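Local coordinates for uncharacterized protein (Bacteroides vulgatus, PDB 4QB7) that probably forms part of the tip of fimbriae, the cell-surface filaments that mediate cell adhesion and biofilm formation, at residues A[13-19]-A[158-164]; A[89-94]-A[148-152]; A[191-197]-A[226-232]. Residues are numbered along the deposited sequence.

Contact 1 of 3, residues A[13-19]-A[158-164]; sequences TIGLDVY and GTVQFKF. With SO4 (sulfate ion), chain M.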
loop_
_atom_site.group_PDB
_atom_site.type_symbol
_atom_site.label_atom_id
_atom_site.label_comp_id
_atom_site.label_asym_id
_atom_site.label_seq_id
_atom_site.Cartn_x
_atom_site.Cartn_y
_atom_site.Cartn_z
ATOM N N THR A 13 16.599 7.786 30.154
ATOM C CA THR A 13 16.715 7.183 28.816
ATOM C C THR A 13 15.306 7.054 28.144
ATOM O O THR A 13 14.268 6.850 28.803
ATOM C CB THR A 13 17.531 5.865 28.806
ATOM O OG1 THR A 13 17.596 5.364 27.461
ATOM C CG2 THR A 13 16.983 4.805 29.760
ATOM N N ILE A 14 15.313 7.251 26.823
ATOM C CA ILE A 14 14.135 7.279 25.976
ATOM C C ILE A 14 13.764 5.863 25.616
ATOM O O ILE A 14 14.571 5.134 25.043
ATOM C CB ILE A 14 14.375 8.188 24.734
ATOM C CG1 ILE A 14 14.662 9.632 25.202
ATOM C CG2 ILE A 14 13.184 8.132 23.742
ATOM C CD1 ILE A 14 15.276 10.491 24.262
ATOM N N GLY A 15 12.559 5.482 26.012
ATOM C CA GLY A 15 12.009 4.170 25.738
ATOM C C GLY A 15 11.190 4.212 24.472
ATOM O O GLY A 15 10.684 5.281 24.086
ATOM N N LEU A 16 11.088 3.050 23.794
ATOM C CA LEU A 16 10.311 2.942 22.567
ATOM C C LEU A 16 9.237 1.917 22.721
ATOM O O LEU A 16 9.456 0.877 23.328
ATOM C CB LEU A 16 11.162 2.576 21.324
ATOM C CG LEU A 16 12.410 3.374 21.007
ATOM C CD1 LEU A 16 13.058 2.830 19.772
ATOM C CD2 LEU A 16 12.104 4.844 20.844
ATOM N N ASP A 17 8.107 2.168 22.082
ATOM C CA ASP A 17 6.984 1.254 22.021
ATOM C C ASP A 17 6.259 1.482 20.720
ATOM O O ASP A 17 6.267 2.587 20.200
ATOM C CB ASP A 17 6.049 1.445 23.230
ATOM C CG ASP A 17 4.894 0.461 23.292
ATOM O OD1 ASP A 17 5.103 -0.735 22.926
ATOM O OD2 ASP A 17 3.792 0.871 23.731
ATOM N N VAL A 18 5.678 0.432 20.167
ATOM C CA VAL A 18 4.892 0.481 18.938
ATOM C C VAL A 18 3.539 -0.091 19.294
ATOM O O VAL A 18 3.454 -1.175 19.878
ATOM C CB VAL A 18 5.557 -0.217 17.737
ATOM C CG1 VAL A 18 4.684 -0.137 16.491
ATOM C CG2 VAL A 18 6.930 0.369 17.463
ATOM N N TYR A 19 2.498 0.698 19.037
ATOM C CA TYR A 19 1.119 0.377 19.339
ATOM C C TYR A 19 0.664 -0.773 18.464
ATOM O O TYR A 19 0.986 -0.805 17.279
ATOM C CB TYR A 19 0.248 1.623 19.153
ATOM C CG TYR A 19 -1.242 1.389 19.169
ATOM C CD1 TYR A 19 -1.919 1.011 18.012
ATOM C CD2 TYR A 19 -1.996 1.644 20.314
ATOM C CE1 TYR A 19 -3.300 0.816 18.011
ATOM C CE2 TYR A 19 -3.382 1.476 20.320
ATOM C CZ TYR A 19 -4.031 1.060 19.165
ATOM O OH TYR A 19 -5.394 0.868 19.151
ATOM N N GLY A 158 8.357 8.337 30.026
ATOM C CA GLY A 158 9.618 8.328 29.289
ATOM C C GLY A 158 9.618 7.477 28.021
ATOM O O GLY A 158 10.674 7.281 27.411
ATOM N N THR A 159 8.448 6.954 27.616
ATOM C CA THR A 159 8.341 6.085 26.446
ATOM C C THR A 159 7.615 6.775 25.301
ATOM O O THR A 159 6.520 7.329 25.488
ATOM C CB THR A 159 7.632 4.763 26.814
ATOM O OG1 THR A 159 8.397 4.115 27.813
ATOM C CG2 THR A 159 7.472 3.806 25.627
ATOM N N VAL A 160 8.205 6.676 24.104
ATOM C CA VAL A 160 7.604 7.213 22.895
ATOM C C VAL A 160 6.791 6.083 22.284
ATOM O O VAL A 160 7.357 5.060 21.899
ATOM C CB VAL A 160 8.639 7.837 21.903
ATOM C CG1 VAL A 160 7.934 8.543 20.763
ATOM C CG2 VAL A 160 9.568 8.809 22.624
ATOM N N GLN A 161 5.461 6.226 22.261
ATOM C CA GLN A 161 4.630 5.192 21.660
ATOM C C GLN A 161 4.267 5.572 20.227
ATOM O O GLN A 161 3.479 6.499 20.008
ATOM C CB GLN A 161 3.360 4.909 22.467
ATOM C CG GLN A 161 2.635 3.688 21.886
ATOM C CD GLN A 161 1.233 3.479 22.365
ATOM O OE1 GLN A 161 0.407 4.398 22.391
ATOM N NE2 GLN A 161 0.910 2.229 22.658
ATOM N N PHE A 162 4.808 4.822 19.259
ATOM C CA PHE A 162 4.532 5.037 17.857
ATOM C C PHE A 162 3.271 4.285 17.480
ATOM O O PHE A 162 2.980 3.232 18.033
ATOM C CB PHE A 162 5.728 4.620 16.990
ATOM C CG PHE A 162 6.993 5.388 17.296
ATOM C CD1 PHE A 162 7.224 6.637 16.724
ATOM C CD2 PHE A 162 7.952 4.867 18.167
ATOM C CE1 PHE A 162 8.378 7.365 17.038
ATOM C CE2 PHE A 162 9.109 5.593 18.478
ATOM C CZ PHE A 162 9.313 6.841 17.918
ATOM N N LYS A 163 2.510 4.862 16.564
ATOM C CA LYS A 163 1.234 4.405 16.029
ATOM C C LYS A 163 1.361 4.606 14.537
ATOM O O LYS A 163 1.365 5.743 14.079
ATOM C CB LYS A 163 0.123 5.277 16.652
ATOM C CG LYS A 163 -1.215 4.635 16.974
ATOM C CD LYS A 163 -1.650 5.244 18.312
ATOM C CE LYS A 163 -3.132 5.251 18.603
ATOM N NZ LYS A 163 -3.383 5.580 20.044
ATOM N N PHE A 164 1.615 3.528 13.792
ATOM C CA PHE A 164 1.845 3.596 12.358
ATOM C C PHE A 164 0.561 3.540 11.550
ATOM O O PHE A 164 -0.321 2.728 11.834
ATOM C CB PHE A 164 2.775 2.463 11.933
ATOM C CG PHE A 164 4.188 2.692 12.406
ATOM C CD1 PHE A 164 5.006 3.629 11.778
ATOM C CD2 PHE A 164 4.712 1.956 13.463
ATOM C CE1 PHE A 164 6.314 3.838 12.213
ATOM C CE2 PHE A 164 6.017 2.187 13.914
ATOM C CZ PHE A 164 6.814 3.115 13.276
HETATM S S SO4 M . -2.335 1.049 24.452
HETATM O O1 SO4 M . -3.368 0.198 25.052
HETATM O O2 SO4 M . -2.910 2.343 24.055
HETATM O O3 SO4 M . -1.264 1.279 25.423
HETATM O O4 SO4 M . -1.791 0.361 23.281
HETATM O O HOH W 1 1.076 0.791 15.073
#

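Contact 2 of 3, residues A[89-94]-A[148-152]; sequences KKITFF and IQDQT. With SO4 (sulfate ion), chain I; SO4 (sulfate ion), chain L.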
loop_
_atom_site.group_PDB
_atom_site.type_symbol
_atom_site.label_atom_id
_atom_site.label_comp_id
_atom_site.label_asym_id
_atom_site.label_seq_id
_atom_site.Cartn_x
_atom_site.Cartn_y
_atom_site.Cartn_z
ATOM N N LYS A 89 13.148 21.462 27.829
ATOM C CA LYS A 89 13.189 21.268 26.391
ATOM C C LYS A 89 12.274 20.111 26.001
ATOM O O LYS A 89 12.086 19.166 26.782
ATOM C CB LYS A 89 14.627 21.003 25.929
ATOM C CG LYS A 89 15.431 22.269 25.757
ATOM C CD LYS A 89 16.669 22.040 24.907
ATOM C CE LYS A 89 17.949 21.975 25.696
ATOM N NZ LYS A 89 18.041 20.708 26.471
ATOM N N LYS A 90 11.704 20.198 24.796
ATOM C CA LYS A 90 10.766 19.222 24.242
ATOM C C LYS A 90 11.377 18.495 23.049
ATOM O O LYS A 90 12.290 19.035 22.409
ATOM C CB LYS A 90 9.459 19.928 23.834
ATOM C CG LYS A 90 8.663 20.443 25.042
ATOM C CD LYS A 90 7.384 21.192 24.678
ATOM C CE LYS A 90 6.728 21.628 25.959
ATOM N NZ LYS A 90 5.630 22.605 25.771
ATOM N N ILE A 91 10.903 17.257 22.768
ATOM C CA ILE A 91 11.351 16.482 21.595
ATOM C C ILE A 91 10.136 16.033 20.793
ATOM O O ILE A 91 9.187 15.479 21.350
ATOM C CB ILE A 91 12.292 15.277 21.921
ATOM C CG1 ILE A 91 13.489 15.699 22.816
ATOM C CG2 ILE A 91 12.811 14.626 20.622
ATOM C CD1 ILE A 91 14.088 14.501 23.495
ATOM N N THR A 92 10.162 16.312 19.485
ATOM C CA THR A 92 9.117 15.931 18.550
ATOM C C THR A 92 9.647 14.779 17.705
ATOM O O THR A 92 10.747 14.850 17.134
ATOM C CB THR A 92 8.633 17.137 17.728
ATOM O OG1 THR A 92 7.796 17.905 18.569
ATOM C CG2 THR A 92 7.798 16.729 16.518
ATOM N N PHE A 93 8.841 13.718 17.627
ATOM C CA PHE A 93 9.182 12.508 16.907
ATOM C C PHE A 93 8.295 12.321 15.693
ATOM O O PHE A 93 7.157 12.796 15.653
ATOM C CB PHE A 93 9.072 11.286 17.847
ATOM C CG PHE A 93 9.977 11.348 19.060
ATOM C CD1 PHE A 93 9.570 12.000 20.220
ATOM C CD2 PHE A 93 11.238 10.757 19.041
ATOM C CE1 PHE A 93 10.421 12.084 21.330
ATOM C CE2 PHE A 93 12.083 10.836 20.151
ATOM C CZ PHE A 93 11.663 11.483 21.297
ATOM N N PHE A 94 8.865 11.640 14.687
ATOM C CA PHE A 94 8.262 11.142 13.448
ATOM C C PHE A 94 8.874 9.778 13.193
ATOM O O PHE A 94 10.001 9.522 13.628
ATOM C CB PHE A 94 8.494 12.092 12.250
ATOM C CG PHE A 94 7.967 13.486 12.453
ATOM C CD1 PHE A 94 6.626 13.782 12.220
ATOM C CD2 PHE A 94 8.806 14.506 12.892
ATOM C CE1 PHE A 94 6.141 15.078 12.419
ATOM C CE2 PHE A 94 8.320 15.806 13.074
ATOM C CZ PHE A 94 6.989 16.075 12.858
ATOM N N ILE A 148 3.105 12.256 19.712
ATOM C CA ILE A 148 4.544 11.987 19.801
ATOM C C ILE A 148 5.324 13.291 19.503
ATOM O O ILE A 148 6.539 13.262 19.331
ATOM C CB ILE A 148 5.057 10.770 19.006
ATOM C CG1 ILE A 148 4.770 10.865 17.488
ATOM C CG2 ILE A 148 4.531 9.486 19.638
ATOM C CD1 ILE A 148 5.673 9.982 16.627
ATOM N N GLN A 149 4.612 14.433 19.508
ATOM C CA GLN A 149 5.158 15.783 19.371
ATOM C C GLN A 149 5.183 16.456 20.730
ATOM O O GLN A 149 4.326 16.172 21.585
ATOM C CB GLN A 149 4.340 16.624 18.394
ATOM C CG GLN A 149 4.191 15.956 17.060
ATOM C CD GLN A 149 3.408 16.766 16.064
ATOM O OE1 GLN A 149 2.845 17.825 16.370
ATOM N NE2 GLN A 149 3.349 16.254 14.843
ATOM N N ASP A 150 6.171 17.346 20.942
ATOM C CA ASP A 150 6.359 18.105 22.198
ATOM C C ASP A 150 6.416 17.176 23.414
ATOM O O ASP A 150 5.708 17.379 24.408
ATOM C CB ASP A 150 5.259 19.167 22.379
ATOM C CG ASP A 150 5.299 20.294 21.382
ATOM O OD1 ASP A 150 6.407 20.588 20.849
ATOM O OD2 ASP A 150 4.242 20.905 21.154
ATOM N N GLN A 151 7.261 16.149 23.322
ATOM C CA GLN A 151 7.401 15.169 24.395
ATOM C C GLN A 151 8.487 15.552 25.382
ATOM O O GLN A 151 9.529 16.103 25.008
ATOM C CB GLN A 151 7.696 13.776 23.817
ATOM C CG GLN A 151 6.601 13.264 22.875
ATOM C CD GLN A 151 5.341 12.891 23.626
ATOM O OE1 GLN A 151 4.348 13.629 23.639
ATOM N NE2 GLN A 151 5.346 11.724 24.254
ATOM N N THR A 152 8.205 15.292 26.652
ATOM C CA THR A 152 9.142 15.421 27.764
ATOM C C THR A 152 9.183 14.054 28.451
ATOM O O THR A 152 8.410 13.159 28.105
ATOM C CB THR A 152 8.785 16.554 28.729
ATOM O OG1 THR A 152 7.651 16.202 29.528
ATOM C CG2 THR A 152 8.624 17.897 28.043
HETATM S S SO4 I . 3.029 23.745 23.642
HETATM O O1 SO4 I . 2.281 22.481 23.592
HETATM O O2 SO4 I . 2.510 24.689 22.656
HETATM O O3 SO4 I . 2.861 24.340 24.964
HETATM O O4 SO4 I . 4.439 23.446 23.382
HETATM S S SO4 L . 20.258 18.176 28.469
HETATM O O1 SO4 L . 19.999 16.762 28.785
HETATM O O2 SO4 L . 19.541 18.549 27.249
HETATM O O3 SO4 L . 19.813 19.025 29.583
HETATM O O4 SO4 L . 21.696 18.344 28.246
HETATM O O HOH W 2 9.152 19.785 20.364
HETATM O O HOH W 3 4.438 13.471 15.005
#

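Contact 3 of 3, residues A[191-197]-A[226-232]; sequences TGLKLDP and STEQDLS. With SO4 (sulfate ion), chain K.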
loop_
_atom_site.group_PDB
_atom_site.type_symbol
_atom_site.label_atom_id
_atom_site.label_comp_id
_atom_site.label_asym_id
_atom_site.label_seq_id
_atom_site.Cartn_x
_atom_site.Cartn_y
_atom_site.Cartn_z
ATOM N N THR A 191 -7.615 -15.611 -17.174
ATOM C CA THR A 191 -6.251 -15.973 -17.576
ATOM C C THR A 191 -5.286 -14.781 -17.572
ATOM O O THR A 191 -4.070 -14.968 -17.651
ATOM C CB THR A 191 -6.312 -16.587 -18.985
ATOM O OG1 THR A 191 -6.932 -15.640 -19.857
ATOM C CG2 THR A 191 -7.132 -17.884 -19.035
ATOM N N GLY A 192 -5.815 -13.571 -17.519
ATOM C CA GLY A 192 -4.978 -12.380 -17.567
ATOM C C GLY A 192 -5.663 -11.156 -17.007
ATOM O O GLY A 192 -6.893 -11.084 -16.978
ATOM N N LEU A 193 -4.861 -10.198 -16.547
ATOM C CA LEU A 193 -5.330 -8.945 -15.970
ATOM C C LEU A 193 -4.225 -7.901 -16.062
ATOM O O LEU A 193 -3.072 -8.185 -15.737
ATOM C CB LEU A 193 -5.778 -9.126 -14.503
ATOM C CG LEU A 193 -6.494 -7.933 -13.868
ATOM C CD1 LEU A 193 -7.935 -7.850 -14.299
ATOM C CD2 LEU A 193 -6.455 -8.025 -12.403
ATOM N N LYS A 194 -4.587 -6.706 -16.543
ATOM C CA LYS A 194 -3.713 -5.545 -16.650
ATOM C C LYS A 194 -4.389 -4.354 -15.986
ATOM O O LYS A 194 -5.623 -4.270 -16.005
ATOM C CB LYS A 194 -3.396 -5.207 -18.124
ATOM C CG LYS A 194 -2.462 -6.150 -18.837
ATOM C CD LYS A 194 -2.312 -5.720 -20.257
ATOM C CE LYS A 194 -1.402 -6.607 -21.064
ATOM N NZ LYS A 194 -0.451 -5.802 -21.887
ATOM N N LEU A 195 -3.597 -3.439 -15.406
ATOM C CA LEU A 195 -4.116 -2.174 -14.896
ATOM C C LEU A 195 -3.781 -1.095 -15.922
ATOM O O LEU A 195 -2.624 -0.979 -16.342
ATOM C CB LEU A 195 -3.563 -1.815 -13.497
ATOM C CG LEU A 195 -3.909 -0.405 -12.992
ATOM C CD1 LEU A 195 -5.376 -0.312 -12.516
ATOM C CD2 LEU A 195 -2.931 0.046 -11.935
ATOM N N ASP A 196 -4.798 -0.364 -16.387
ATOM C CA ASP A 196 -4.642 0.756 -17.326
ATOM C C ASP A 196 -4.636 2.054 -16.493
ATOM O O ASP A 196 -5.699 2.495 -16.039
ATOM C CB ASP A 196 -5.752 0.743 -18.389
ATOM C CG ASP A 196 -5.603 1.766 -19.500
ATOM O OD1 ASP A 196 -4.649 2.585 -19.443
ATOM O OD2 ASP A 196 -6.431 1.748 -20.434
ATOM N N PRO A 197 -3.449 2.636 -16.216
ATOM C CA PRO A 197 -3.390 3.807 -15.323
ATOM C C PRO A 197 -3.640 5.163 -15.983
ATOM O O PRO A 197 -3.495 6.197 -15.340
ATOM C CB PRO A 197 -1.949 3.747 -14.807
ATOM C CG PRO A 197 -1.185 3.196 -15.946
ATOM C CD PRO A 197 -2.094 2.213 -16.621
ATOM N N SER A 226 2.256 5.414 -17.011
ATOM C CA SER A 226 1.585 5.934 -18.210
ATOM C C SER A 226 1.378 4.858 -19.258
ATOM O O SER A 226 0.953 5.148 -20.385
ATOM C CB SER A 226 2.375 7.102 -18.793
ATOM O OG SER A 226 3.677 6.713 -19.200
ATOM N N THR A 227 1.667 3.609 -18.893
ATOM C CA THR A 227 1.518 2.442 -19.775
ATOM C C THR A 227 0.777 1.361 -19.018
ATOM O O THR A 227 0.802 1.368 -17.786
ATOM C CB THR A 227 2.902 1.940 -20.242
ATOM O OG1 THR A 227 3.710 1.626 -19.091
ATOM C CG2 THR A 227 3.623 2.941 -21.139
ATOM N N GLU A 228 0.141 0.411 -19.738
ATOM C CA GLU A 228 -0.574 -0.710 -19.111
ATOM C C GLU A 228 0.374 -1.537 -18.267
ATOM O O GLU A 228 1.534 -1.748 -18.647
ATOM C CB GLU A 228 -1.261 -1.566 -20.157
ATOM C CG GLU A 228 -2.499 -0.881 -20.698
ATOM C CD GLU A 228 -3.293 -1.659 -21.717
ATOM O OE1 GLU A 228 -2.801 -2.702 -22.205
ATOM O OE2 GLU A 228 -4.403 -1.191 -22.056
ATOM N N GLN A 229 -0.079 -1.906 -17.079
ATOM C CA GLN A 229 0.738 -2.660 -16.126
ATOM C C GLN A 229 0.202 -4.043 -16.050
ATOM O O GLN A 229 -0.950 -4.208 -15.651
ATOM C CB GLN A 229 0.738 -1.975 -14.736
ATOM C CG GLN A 229 1.278 -0.533 -14.746
ATOM C CD GLN A 229 2.734 -0.434 -15.155
ATOM O OE1 GLN A 229 3.606 -1.173 -14.667
ATOM N NE2 GLN A 229 3.026 0.478 -16.076
ATOM N N ASP A 230 1.002 -5.043 -16.484
ATOM C CA ASP A 230 0.574 -6.443 -16.509
ATOM C C ASP A 230 0.637 -7.079 -15.135
ATOM O O ASP A 230 1.715 -7.179 -14.531
ATOM C CB ASP A 230 1.384 -7.277 -17.512
ATOM C CG ASP A 230 0.682 -8.555 -17.976
ATOM O OD1 ASP A 230 -0.425 -8.863 -17.452
ATOM O OD2 ASP A 230 1.226 -9.239 -18.873
ATOM N N LEU A 231 -0.541 -7.545 -14.669
ATOM C CA LEU A 231 -0.740 -8.198 -13.377
ATOM C C LEU A 231 -0.981 -9.702 -13.523
ATOM O O LEU A 231 -1.246 -10.363 -12.528
ATOM C CB LEU A 231 -1.960 -7.572 -12.653
ATOM C CG LEU A 231 -1.971 -6.082 -12.368
ATOM C CD1 LEU A 231 -3.290 -5.694 -11.807
ATOM C CD2 LEU A 231 -0.898 -5.714 -11.363
ATOM N N SER A 232 -0.916 -10.247 -14.743
ATOM C CA SER A 232 -1.214 -11.664 -15.032
ATOM C C SER A 232 -0.410 -12.653 -14.201
ATOM O O SER A 232 -0.985 -13.651 -13.743
ATOM C CB SER A 232 -1.024 -11.981 -16.510
ATOM O OG SER A 232 -1.875 -11.153 -17.283
HETATM S S SO4 K . -4.199 -14.902 -21.614
HETATM O O1 SO4 K . -5.314 -15.773 -21.713
HETATM O O2 SO4 K . -3.991 -14.317 -22.920
HETATM O O3 SO4 K . -4.541 -13.873 -20.680
HETATM O O4 SO4 K . -2.999 -15.659 -21.151
HETATM O O HOH W 4 -0.328 -3.225 -23.288
#

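Contact 1 of 3, residues A[13-19]-A[158-164]
Strands 15-18 and 159-162 run parallel, their axes 4.4 Å apart at closest approach and inclined by 21°. Five backbone hydrogen bonds alternate between the two segments: Gly15 N to Gly158 O (3.0 Å), Val160 N to Gly15 O (2.8 Å), Asp17 N to Val160 O (3.0 Å), Phe162 N to Asp17 O (2.8 Å) and Tyr19 N to Phe162 O (2.8 Å). At Gly15 a CB would clash with Thr159 OG1; at Gly158 the positive phi favours glycine. The first strand, part of the predicted propeptide, adds a parallel strand to the mixed sheet of this fimbrillin-like protein, beside strand 159-178. Leu16, Val18, Val160 and Phe162 form the apolar face, with Leu16 CD2 3.9 Å from Phe162 CE2; Phe40 meets Phe162 edge-to-face. Polar Asp17, Thr159 and Gln161 suit the more exposed face, where Gln161 NE2 bonds weakly to Asp17 OD2 (3.4 Å). Lys163 CE lies over the Tyr19 ring, 4.1 Å from its centroid, and the ammonium adds an off-centre cation-pi interaction.

Contact 2 of 3, residues A[89-94]-A[148-152]
Ile148 opens the segment, its O accepting a hydrogen bond from Phe93 N (2.9 Å), while its branched apolar side chain fills space against Phe93, CD1 lying 3.8 Å from Phe93 CB, and against Val160 and Phe162 of strand 159-178. The long amide side chain of Gln149 can reach a water that its NE2 shares with Phe93 O. At Asp150 the backbone takes left-handed helical angles (53/50), and its N donates to a strand hydroxyl, Thr92 OG1 (2.9 Å). Asp150 OD1 accepts from Trp52 N and from a water that also meets Thr92 OG1. The loop between strands 141-143 and 159-178 here lies along one edge of strand 90-97, whose other edge pairs with strand 40-47. Gln151 makes a single antiparallel hydrogen-bonded bridge with Ile91: Gln151 N to Ile91 O is 2.8 Å and Ile91 N to Gln151 O 2.9 Å. Thr152 CG2 lies 3.9 Å from Lys90 CG, and beyond this aliphatic packing Lys90 NZ donates to a sulfate and to Ser49 O.

Contact 3 of 3, residues A[191-197]-A[226-232]
Reciprocal hydrogen bonds join Leu195 and Gln229, an antiparallel hydrogen-bonded pair: Leu195 N to Gln229 O and Gln229 N to Leu195 O are both 2.8 Å. Leu231 N donates to Leu193 O (2.8 Å), and Leu193 N to a side chain, Ser232 OG (3.2 Å). A short acidic side chain suits Asp230, whose OD1 accepts from Ser232 N (3.1 Å) in an Asx turn and from Ser232 OG (2.7 Å). The extended side chains of Lys194 and Glu228 meet at the surface: a long salt bridge, Lys194 NZ to Glu228 OE1 at 3.9 Å, is joined by a bridging water, and Lys288 pairs with Glu228 OE2. Apolar contacts lie deeper, Leu231 CD1 being 4.0 Å from Leu193 CD2 and 4.2 Å from Leu195 CB. Pro197, lacking an amide hydrogen, ends the pairing with CD 3.2 Å from Thr227 O. On its other edge, segment 191-197 pairs with strand 286-296, where Thr191 and Gly192 face Asn290 in a classic beta bulge; Leu195 and Leu231 pack on Phe270 and Leu268 of strand 259-270.

Overall arrangement
Contacts 1 and 2 adjoin each other, their centres about 11 Å apart, and contact 2 is nested within the loop that contact 1 closes along the chain. Both reach the same mixed sheet and share an apolar interior: Val160 CG2 lies 3.6 Å from Phe93 CE1, and Phe162 CD1 3.7 Å from Ile148 CD1. Contact 3 is in series with them on the opposite side of the chain's centre, its own centre about 41 Å from that of contact 1 and about 44 Å from that of contact 2. It belongs to a separate antiparallel sheet. Strand 159-178, which begins in contact 1, is followed directly by strand 186-196, which carries contact 3. The sulfates beside all three probably come from the crystallisation liquor.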